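Long-range contacts in calcium-dependent protein kinase, putative (Plasmodium falciparum, PDB 3MSE), which probably phosphorylates serine and threonine residues of target proteins under calcium control, this chain being its C-terminal part with calcium-binding EF-hands: residues 20-24 with 175-180; 108-114 with 167-173; 125-131 with 144-148. All blocks are in the same frame, centred on the assembly; numbering follows the deposited sequence.

Interaction 1 (20-24 with 175-180)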
loop_
_atom_site.group_PDB
_atom_site.type_symbol
_atom_site.label_atom_id
_atom_site.label_comp_id
_atom_site.label_asym_id
_atom_site.label_seq_id
_atom_site.Cartn_x
_atom_site.Cartn_y
_atom_site.Cartn_z
ATOM N N ARG A 20 -1.109 5.354 -19.809
ATOM C CA ARG A 20 -0.509 5.629 -18.489
ATOM C C ARG A 20 -1.548 5.482 -17.395
ATOM O O ARG A 20 -1.308 4.846 -16.364
ATOM C CB ARG A 20 0.054 7.058 -18.455
ATOM C CG ARG A 20 1.221 7.283 -17.523
ATOM C CD ARG A 20 0.902 7.406 -16.040
ATOM N NE ARG A 20 -0.166 8.334 -15.682
ATOM C CZ ARG A 20 -0.123 9.195 -14.654
ATOM N NH1 ARG A 20 0.959 9.312 -13.901
ATOM N NH2 ARG A 20 -1.167 9.967 -14.398
ATOM N N ASN A 21 -2.712 6.074 -17.618
ATOM C CA ASN A 21 -3.745 6.064 -16.604
ATOM C C ASN A 21 -4.415 4.686 -16.451
ATOM O O ASN A 21 -4.836 4.328 -15.369
ATOM C CB ASN A 21 -4.758 7.176 -16.879
ATOM C CG ASN A 21 -4.157 8.578 -16.644
ATOM O OD1 ASN A 21 -3.070 8.703 -16.089
ATOM N ND2 ASN A 21 -4.862 9.611 -17.075
ATOM N N ILE A 22 -4.486 3.923 -17.528
ATOM C CA ILE A 22 -4.949 2.527 -17.436
ATOM C C ILE A 22 -4.035 1.735 -16.497
ATOM O O ILE A 22 -4.510 1.036 -15.589
ATOM C CB ILE A 22 -5.078 1.888 -18.824
ATOM C CG1 ILE A 22 -6.308 2.481 -19.508
ATOM C CG2 ILE A 22 -5.238 0.327 -18.698
ATOM C CD1 ILE A 22 -6.311 2.341 -21.002
ATOM N N ILE A 23 -2.730 1.902 -16.695
ATOM C CA ILE A 23 -1.703 1.344 -15.824
ATOM C C ILE A 23 -1.867 1.819 -14.381
ATOM O O ILE A 23 -1.761 1.016 -13.439
ATOM C CB ILE A 23 -0.281 1.682 -16.363
ATOM C CG1 ILE A 23 -0.062 1.034 -17.732
ATOM C CG2 ILE A 23 0.829 1.237 -15.372
ATOM C CD1 ILE A 23 1.109 1.633 -18.554
ATOM N N ILE A 24 -2.142 3.115 -14.191
ATOM C CA ILE A 24 -2.450 3.631 -12.851
ATOM C C ILE A 24 -3.667 2.909 -12.247
ATOM O O ILE A 24 -3.670 2.608 -11.056
ATOM C CB ILE A 24 -2.718 5.199 -12.831
ATOM C CG1 ILE A 24 -1.476 6.019 -13.232
ATOM C CG2 ILE A 24 -3.241 5.619 -11.481
ATOM C CD1 ILE A 24 -0.378 6.116 -12.152
ATOM N N TYR A 175 9.849 4.806 -16.711
ATOM C CA TYR A 175 8.829 5.655 -17.336
ATOM C C TYR A 175 7.756 6.094 -16.339
ATOM O O TYR A 175 7.447 7.281 -16.242
ATOM C CB TYR A 175 8.185 5.028 -18.579
ATOM C CG TYR A 175 7.051 5.891 -19.100
ATOM C CD1 TYR A 175 7.311 7.048 -19.833
ATOM C CD2 TYR A 175 5.716 5.571 -18.820
ATOM C CE1 TYR A 175 6.269 7.860 -20.295
ATOM C CE2 TYR A 175 4.667 6.370 -19.274
ATOM C CZ TYR A 175 4.951 7.510 -20.013
ATOM O OH TYR A 175 3.914 8.302 -20.461
ATOM N N MET A 176 7.191 5.139 -15.600
ATOM C CA MET A 176 6.085 5.461 -14.700
ATOM C C MET A 176 6.518 6.484 -13.653
ATOM O O MET A 176 5.800 7.453 -13.396
ATOM C CB MET A 176 5.508 4.206 -14.043
ATOM C CG MET A 176 4.803 3.251 -15.017
ATOM S SD MET A 176 3.403 3.984 -15.913
ATOM C CE MET A 176 2.318 4.397 -14.554
ATOM N N LEU A 177 7.697 6.271 -13.065
ATOM C CA LEU A 177 8.251 7.200 -12.065
ATOM C C LEU A 177 8.412 8.620 -12.598
ATOM O O LEU A 177 8.135 9.571 -11.891
ATOM C CB LEU A 177 9.579 6.695 -11.504
ATOM C CG LEU A 177 9.502 5.551 -10.495
ATOM C CD1 LEU A 177 10.901 4.982 -10.251
ATOM C CD2 LEU A 177 8.868 5.989 -9.186
ATOM N N SER A 178 8.835 8.754 -13.849
ATOM C CA SER A 178 8.973 10.066 -14.478
ATOM C C SER A 178 7.647 10.806 -14.699
ATOM O O SER A 178 7.657 11.985 -15.048
ATOM C CB SER A 178 9.672 9.920 -15.820
ATOM O OG SER A 178 8.742 9.477 -16.794
ATOM N N THR A 179 6.518 10.112 -14.536
ATOM C CA THR A 179 5.205 10.706 -14.791
ATOM C C THR A 179 4.538 11.093 -13.493
ATOM O O THR A 179 3.494 11.745 -13.494
ATOM C CB THR A 179 4.242 9.765 -15.578
ATOM O OG1 THR A 179 3.792 8.698 -14.732
ATOM C CG2 THR A 179 4.901 9.212 -16.829
ATOM N N PHE A 180 5.137 10.677 -12.381
ATOM C CA PHE A 180 4.629 11.043 -11.065
ATOM C C PHE A 180 5.115 12.447 -10.676
ATOM O O PHE A 180 4.922 12.884 -9.544
ATOM C CB PHE A 180 5.060 10.025 -9.995
ATOM C CG PHE A 180 4.599 8.609 -10.254
ATOM C CD1 PHE A 180 3.433 8.344 -10.973
ATOM C CD2 PHE A 180 5.323 7.536 -9.740
ATOM C CE1 PHE A 180 3.015 7.021 -11.198
ATOM C CE2 PHE A 180 4.902 6.207 -9.952
ATOM C CZ PHE A 180 3.752 5.956 -10.685
ATOM O OXT PHE A 180 5.712 13.188 -11.473
#

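Interaction 2 (108-114 with 167-173)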
loop_
_atom_site.group_PDB
_atom_site.type_symbol
_atom_site.label_atom_id
_atom_site.label_comp_id
_atom_site.label_asym_id
_atom_site.label_seq_id
_atom_site.Cartn_x
_atom_site.Cartn_y
_atom_site.Cartn_z
ATOM N N THR A 108 6.164 -4.929 -4.906
ATOM C CA THR A 108 5.969 -3.510 -5.215
ATOM C C THR A 108 4.755 -3.297 -6.137
ATOM O O THR A 108 4.436 -4.164 -6.960
ATOM C CB THR A 108 7.238 -2.872 -5.858
ATOM O OG1 THR A 108 7.167 -2.958 -7.283
ATOM C CG2 THR A 108 8.524 -3.574 -5.376
ATOM N N PHE A 109 4.087 -2.148 -5.996
ATOM C CA PHE A 109 2.930 -1.797 -6.839
ATOM C C PHE A 109 3.226 -1.841 -8.327
ATOM O O PHE A 109 2.401 -2.304 -9.116
ATOM C CB PHE A 109 2.428 -0.404 -6.496
ATOM C CG PHE A 109 1.691 -0.335 -5.205
ATOM C CD1 PHE A 109 2.372 -0.068 -4.017
ATOM C CD2 PHE A 109 0.314 -0.532 -5.170
ATOM C CE1 PHE A 109 1.686 0.010 -2.806
ATOM C CE2 PHE A 109 -0.379 -0.462 -3.976
ATOM C CZ PHE A 109 0.307 -0.188 -2.785
ATOM N N LEU A 110 4.399 -1.344 -8.699
ATOM C CA LEU A 110 4.789 -1.278 -10.093
ATOM C C LEU A 110 5.130 -2.658 -10.637
ATOM O O LEU A 110 4.830 -2.962 -11.794
ATOM C CB LEU A 110 5.949 -0.302 -10.292
ATOM C CG LEU A 110 5.618 1.198 -10.333
ATOM C CD1 LEU A 110 6.891 2.016 -10.441
ATOM C CD2 LEU A 110 4.662 1.548 -11.492
ATOM N N LYS A 111 5.736 -3.498 -9.797
ATOM C CA LYS A 111 6.112 -4.843 -10.213
ATOM C C LYS A 111 4.870 -5.663 -10.501
ATOM O O LYS A 111 4.807 -6.341 -11.517
ATOM C CB LYS A 111 6.991 -5.543 -9.165
ATOM C CG LYS A 111 8.273 -6.177 -9.731
ATOM C CD LYS A 111 8.004 -7.114 -10.900
ATOM C CE LYS A 111 9.283 -7.751 -11.424
ATOM N NZ LYS A 111 8.948 -8.830 -12.407
ATOM N N ALA A 112 3.887 -5.574 -9.607
ATOM C CA ALA A 112 2.622 -6.294 -9.746
ATOM C C ALA A 112 1.827 -5.853 -10.973
ATOM O O ALA A 112 1.205 -6.687 -11.641
ATOM C CB ALA A 112 1.780 -6.153 -8.483
ATOM N N ALA A 113 1.847 -4.550 -11.267
ATOM C CA ALA A 113 1.196 -4.028 -12.464
ATOM C C ALA A 113 1.873 -4.559 -13.727
ATOM O O ALA A 113 1.205 -5.027 -14.649
ATOM C CB ALA A 113 1.188 -2.493 -12.450
ATOM N N PHE A 114 3.202 -4.474 -13.756
ATOM C CA PHE A 114 4.004 -5.009 -14.846
ATOM C C PHE A 114 3.689 -6.490 -15.098
ATOM O O PHE A 114 3.506 -6.898 -16.240
ATOM C CB PHE A 114 5.494 -4.830 -14.534
ATOM C CG PHE A 114 6.403 -5.330 -15.612
ATOM C CD1 PHE A 114 6.854 -4.469 -16.608
ATOM C CD2 PHE A 114 6.820 -6.662 -15.630
ATOM C CE1 PHE A 114 7.689 -4.922 -17.616
ATOM C CE2 PHE A 114 7.674 -7.131 -16.641
ATOM C CZ PHE A 114 8.105 -6.260 -17.634
ATOM N N ILE A 167 9.535 -3.721 -23.509
ATOM C CA ILE A 167 9.790 -2.947 -22.301
ATOM C C ILE A 167 10.132 -3.873 -21.135
ATOM O O ILE A 167 9.329 -4.728 -20.751
ATOM C CB ILE A 167 8.565 -2.044 -21.946
ATOM C CG1 ILE A 167 8.266 -1.052 -23.080
ATOM C CG2 ILE A 167 8.782 -1.316 -20.630
ATOM C CD1 ILE A 167 6.897 -0.360 -22.976
ATOM N N SER A 168 11.330 -3.700 -20.582
ATOM C CA SER A 168 11.752 -4.418 -19.380
ATOM C C SER A 168 11.085 -3.786 -18.165
ATOM O O SER A 168 10.531 -2.693 -18.266
ATOM C CB SER A 168 13.272 -4.326 -19.216
ATOM O OG SER A 168 13.649 -3.032 -18.760
ATOM N N PHE A 169 11.161 -4.450 -17.012
ATOM C CA PHE A 169 10.598 -3.880 -15.805
ATOM C C PHE A 169 11.261 -2.561 -15.453
ATOM O O PHE A 169 10.596 -1.643 -14.973
ATOM C CB PHE A 169 10.654 -4.828 -14.604
ATOM C CG PHE A 169 10.195 -4.177 -13.329
ATOM C CD1 PHE A 169 11.091 -3.935 -12.293
ATOM C CD2 PHE A 169 8.880 -3.727 -13.199
ATOM C CE1 PHE A 169 10.681 -3.300 -11.128
ATOM C CE2 PHE A 169 8.458 -3.083 -12.044
ATOM C CZ PHE A 169 9.360 -2.872 -11.000
ATOM N N GLN A 170 12.568 -2.477 -15.692
ATOM C CA GLN A 170 13.344 -1.288 -15.352
ATOM C C GLN A 170 12.917 -0.085 -16.195
ATOM O O GLN A 170 12.732 1.005 -15.662
ATOM C CB GLN A 170 14.856 -1.557 -15.479
ATOM C CG GLN A 170 15.735 -0.631 -14.630
ATOM C CD GLN A 170 15.462 -0.757 -13.134
ATOM O OE1 GLN A 170 15.284 0.244 -12.444
ATOM N NE2 GLN A 170 15.411 -1.990 -12.630
ATOM N N GLU A 171 12.753 -0.299 -17.497
ATOM C CA GLU A 171 12.278 0.746 -18.414
ATOM C C GLU A 171 10.824 1.131 -18.126
ATOM O O GLU A 171 10.442 2.295 -18.263
ATOM C CB GLU A 171 12.391 0.286 -19.859
ATOM C CG GLU A 171 13.787 -0.130 -20.292
ATOM C CD GLU A 171 13.791 -0.759 -21.676
ATOM O OE1 GLU A 171 14.777 -0.564 -22.422
ATOM O OE2 GLU A 171 12.803 -1.443 -22.024
ATOM N N PHE A 172 10.029 0.136 -17.729
ATOM C CA PHE A 172 8.646 0.349 -17.319
ATOM C C PHE A 172 8.628 1.228 -16.075
ATOM O O PHE A 172 7.954 2.259 -16.043
ATOM C CB PHE A 172 7.967 -0.994 -17.033
ATOM C CG PHE A 172 6.603 -0.871 -16.423
ATOM C CD1 PHE A 172 6.415 -1.092 -15.068
ATOM C CD2 PHE A 172 5.496 -0.533 -17.210
ATOM C CE1 PHE A 172 5.141 -0.985 -14.493
ATOM C CE2 PHE A 172 4.219 -0.423 -16.652
ATOM C CZ PHE A 172 4.040 -0.646 -15.295
ATOM N N LYS A 173 9.395 0.813 -15.068
ATOM C CA LYS A 173 9.498 1.515 -13.794
ATOM C C LYS A 173 9.999 2.937 -13.986
ATOM O O LYS A 173 9.467 3.873 -13.396
ATOM C CB LYS A 173 10.436 0.760 -12.846
ATOM C CG LYS A 173 10.502 1.335 -11.433
ATOM C CD LYS A 173 11.925 1.336 -10.903
ATOM C CE LYS A 173 12.300 0.040 -10.188
ATOM N NZ LYS A 173 12.226 0.178 -8.697
#

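Interaction 3 (125-131 with 144-148). With CA (calcium ion), chain B.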
loop_
_atom_site.group_PDB
_atom_site.type_symbol
_atom_site.label_atom_id
_atom_site.label_comp_id
_atom_site.label_asym_id
_atom_site.label_seq_id
_atom_site.Cartn_x
_atom_site.Cartn_y
_atom_site.Cartn_z
ATOM N N ILE A 125 7.307 -6.363 -21.673
ATOM C CA ILE A 125 6.026 -5.862 -22.175
ATOM C C ILE A 125 6.124 -5.591 -23.675
ATOM O O ILE A 125 6.774 -4.640 -24.099
ATOM C CB ILE A 125 5.506 -4.611 -21.399
ATOM C CG1 ILE A 125 5.014 -5.012 -20.003
ATOM C CG2 ILE A 125 4.374 -3.919 -22.177
ATOM C CD1 ILE A 125 4.594 -3.832 -19.121
ATOM N N SER A 126 5.472 -6.443 -24.466
ATOM C CA SER A 126 5.460 -6.308 -25.921
ATOM C C SER A 126 4.325 -5.414 -26.379
ATOM O O SER A 126 3.457 -5.015 -25.593
ATOM C CB SER A 126 5.338 -7.683 -26.598
ATOM O OG SER A 126 4.166 -8.377 -26.177
ATOM N N LYS A 127 4.345 -5.098 -27.665
ATOM C CA LYS A 127 3.267 -4.378 -28.303
ATOM C C LYS A 127 1.932 -5.125 -28.112
ATOM O O LYS A 127 0.900 -4.508 -27.794
ATOM C CB LYS A 127 3.595 -4.200 -29.785
ATOM C CG LYS A 127 2.945 -3.003 -30.444
ATOM C CD LYS A 127 1.659 -3.392 -31.164
ATOM C CE LYS A 127 0.996 -2.193 -31.819
ATOM N NZ LYS A 127 1.805 -1.633 -32.938
ATOM N N SER A 128 1.962 -6.447 -28.268
ATOM C CA SER A 128 0.749 -7.248 -28.132
ATOM C C SER A 128 0.226 -7.283 -26.685
ATOM O O SER A 128 -0.977 -7.415 -26.458
ATOM C CB SER A 128 0.939 -8.666 -28.706
ATOM O OG SER A 128 1.526 -9.543 -27.761
ATOM N N ASP A 129 1.119 -7.158 -25.709
ATOM C CA ASP A 129 0.688 -7.055 -24.316
ATOM C C ASP A 129 -0.133 -5.777 -24.051
ATOM O O ASP A 129 -1.075 -5.787 -23.239
ATOM C CB ASP A 129 1.888 -7.110 -23.384
ATOM C CG ASP A 129 2.489 -8.503 -23.286
ATOM O OD1 ASP A 129 1.740 -9.504 -23.380
ATOM O OD2 ASP A 129 3.709 -8.595 -23.095
ATOM N N ILE A 130 0.221 -4.701 -24.753
ATOM C CA ILE A 130 -0.500 -3.427 -24.646
ATOM C C ILE A 130 -1.791 -3.472 -25.448
ATOM O O ILE A 130 -2.825 -2.967 -25.002
ATOM C CB ILE A 130 0.378 -2.211 -25.095
ATOM C CG1 ILE A 130 1.621 -2.071 -24.202
ATOM C CG2 ILE A 130 -0.453 -0.909 -25.103
ATOM C CD1 ILE A 130 1.339 -1.789 -22.723
ATOM N N VAL A 131 -1.746 -4.091 -26.631
ATOM C CA VAL A 131 -2.969 -4.328 -27.405
ATOM C C VAL A 131 -3.982 -5.069 -26.522
ATOM O O VAL A 131 -5.176 -4.739 -26.487
ATOM C CB VAL A 131 -2.677 -5.109 -28.717
ATOM C CG1 VAL A 131 -3.986 -5.504 -29.450
ATOM C CG2 VAL A 131 -1.767 -4.299 -29.648
ATOM N N ILE A 144 -0.992 3.356 -29.022
ATOM C CA ILE A 144 -0.032 2.382 -28.507
ATOM C C ILE A 144 1.398 2.765 -28.874
ATOM O O ILE A 144 2.291 2.717 -28.028
ATOM C CB ILE A 144 -0.358 0.930 -28.970
ATOM C CG1 ILE A 144 -1.725 0.496 -28.422
ATOM C CG2 ILE A 144 0.728 -0.039 -28.518
ATOM C CD1 ILE A 144 -2.329 -0.701 -29.113
ATOM N N ASP A 145 1.605 3.139 -30.137
ATOM C CA ASP A 145 2.933 3.537 -30.631
ATOM C C ASP A 145 3.494 4.725 -29.864
ATOM O O ASP A 145 4.660 4.705 -29.491
ATOM C CB ASP A 145 2.901 3.849 -32.132
ATOM C CG ASP A 145 2.972 2.601 -32.988
ATOM O OD1 ASP A 145 3.658 1.638 -32.587
ATOM O OD2 ASP A 145 2.333 2.587 -34.061
ATOM N N ASN A 146 2.659 5.740 -29.638
ATOM C CA ASN A 146 2.996 6.878 -28.770
ATOM C C ASN A 146 3.523 6.435 -27.410
ATOM O O ASN A 146 4.544 6.944 -26.936
ATOM C CB ASN A 146 1.780 7.784 -28.561
ATOM C CG ASN A 146 1.337 8.479 -29.838
ATOM O OD1 ASN A 146 2.054 8.473 -30.849
ATOM N ND2 ASN A 146 0.150 9.097 -29.798
ATOM N N PHE A 147 2.832 5.478 -26.792
ATOM C CA PHE A 147 3.223 4.995 -25.475
ATOM C C PHE A 147 4.623 4.367 -25.480
ATOM O O PHE A 147 5.414 4.603 -24.557
ATOM C CB PHE A 147 2.172 4.037 -24.907
ATOM C CG PHE A 147 2.626 3.287 -23.688
ATOM C CD1 PHE A 147 3.029 1.958 -23.789
ATOM C CD2 PHE A 147 2.660 3.906 -22.442
ATOM C CE1 PHE A 147 3.455 1.256 -22.669
ATOM C CE2 PHE A 147 3.086 3.215 -21.315
ATOM C CZ PHE A 147 3.485 1.880 -21.430
ATOM N N PHE A 148 4.930 3.586 -26.516
ATOM C CA PHE A 148 6.244 2.933 -26.620
ATOM C C PHE A 148 7.378 3.936 -26.853
ATOM O O PHE A 148 8.483 3.779 -26.317
ATOM C CB PHE A 148 6.237 1.826 -27.682
ATOM C CG PHE A 148 5.751 0.493 -27.158
ATOM C CD1 PHE A 148 6.647 -0.429 -26.636
ATOM C CD2 PHE A 148 4.391 0.178 -27.167
ATOM C CE1 PHE A 148 6.200 -1.653 -26.141
ATOM C CE2 PHE A 148 3.934 -1.039 -26.674
ATOM C CZ PHE A 148 4.833 -1.953 -26.156
HETATM CA CA CA B . 5.336 -10.393 -22.487
HETATM O O HOH W 1 5.533 -10.279 -24.463
HETATM O O HOH W 2 3.432 -11.691 -22.606
#

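Interaction 1 (20-24 with 175-180)
The methyl group of Met176 is the middle of the apolar packing here. Its CE lies 3.6 Å from Ile23 CG2, 3.6 Å from Arg20 CD and 4.0 Å from Ile24 CD1, so one flexible side chain, with all three torsions in m, meets three residues on one face of helix 18-48. Ile24 continues the apolar surface: its CD1 reaches the edge of the Phe180 ring, 3.6 Å from CE1. Beside Met176, the aliphatic part of Arg20 lies against Tyr175, with CG 4.0 Å from CE2. The two backbones come closest at Arg20 and Met176, whose CA atoms are 7.6 Å apart.

In terms of the fold, the long helix 18-48, which runs on into the first calcium-binding EF-hand, lays its N-terminal end against the last helix of the C-terminal EF-hand lobe; such EF-hand lobes fit the CDPK family. Helix 141-152 adds Phe147 against Ile23, and Trp102 of the second subunit packs on both Ile24 and Phe180.

A type I turn from Leu177 to Phe180 finishes the chain and brings Thr179 to face Arg20. Arg20 NH1 donates to Thr179 OG1 at 3.0 Å, and that hydroxyl in turn donates to Met176 O at 2.7 Å, so the arginine is tied to the C-terminal turn of the chain. The rest of the guanidinium is held from its own helix: NE and NH2 of Arg20 both donate to Asn21 OD1, at 3.0 and 2.8 Å, while Asn21 ND2 binds the backbone O of Tyr13.

Interaction 2 (108-114 with 167-173)
This is the aromatic core of the C-terminal EF-hand lobe, where the helix entering the calcium-bound hand meets the last helix of the chain. The short segments 109-114 and 169-173 cross at 118° with their axes 10.4 Å apart, and Phe114, Phe169 and Phe172 fill the space between them. Phe169 points its edge at the face of Phe114 in a T-shaped pair (centroids 5.6 Å apart, planes at 79°). Phe114 in turn presents its edge to the face of Phe172, offset, with centroids 5.5 Å apart. Phe169 CA also sits over the Phe114 ring, 3.9 Å from its centroid.

Around this cluster, Lys111 CG makes a CH-pi contact with Phe169, 3.9 Å from the ring centroid. Leu110 CD2 lies 4.0 Å from Phe172 CE1, and Leu110 CD1 is 3.8 Å from Lys173 CG. The start of the last helix is fixed by a capping box: Glu171 N donates to Ser168 OG at 3.1 Å, and Ser168 N to Glu171 OE2 at 3.1 Å. Phe114 precedes the calcium ligand Asp118 by one helical turn, a place where calmodulin-like EF-hands commonly carry a core phenylalanine.

Interaction 3 (125-131 with 144-148)
Mostly apolar helix packing joins the helix leaving the calcium-bound EF-hand to the next helix along, 141-152, within the C-terminal lobe. The short axes of 127-131 and 144-148 pass 10.7 Å apart at 129°. Ile130 meets all three apolar residues of 144-148: its CG2 lies 3.7 Å from Ile144 CG2, its CD1 3.7 Å from Phe147 CE1 and its CG1 3.5 Å from Phe148 CE2. Val131 CG2 adds a contact to Ile144 CD1 at 3.7 Å. The Phe148 ring reaches the start of the helix, with CZ 3.4 Å from Ser126 O, which lies at the ring edge.

The other side of segment 125-131 holds the metal. Asp129 OD2 binds calcium at 2.5 Å and also accepts from Ser126 N at 3.1 Å; Asp118, Asp122 and Tyr124 complete the protein ligands. Asp129 OD1 accepts from a calcium-bound water at 2.9 Å. At the periphery of the contact, Lys127 NZ hydrogen-bonds Asn141 OD1 and forms a long salt bridge with Asp145 OD1 at 3.8 Å. Asp129 and Ile130 are neighbours on one helix, so metal site and apolar interface share a backbone; a calcium-driven shift would probably be felt by helix 141-152.

Starting from the N terminus, helix 18-48 sets out from interaction 1 toward the first EF-hand, and the chain returns to the C-terminal lobe at helix 109-117. Interaction 1 joins the beginning of that long helix to the very C terminus and closes the largest loop. Nested within it is interaction 2, between the first and last helices of the lobe, and inside that lies interaction 3, between its two middle helices; none of the loops cross. Ile23 of the first contact touches Phe172 of the second, and Tyr175 touches Phe147 of the third, while Ile125 N and Ile167 O, 2.8 Å apart, probably hydrogen-bond between interactions 2 and 3.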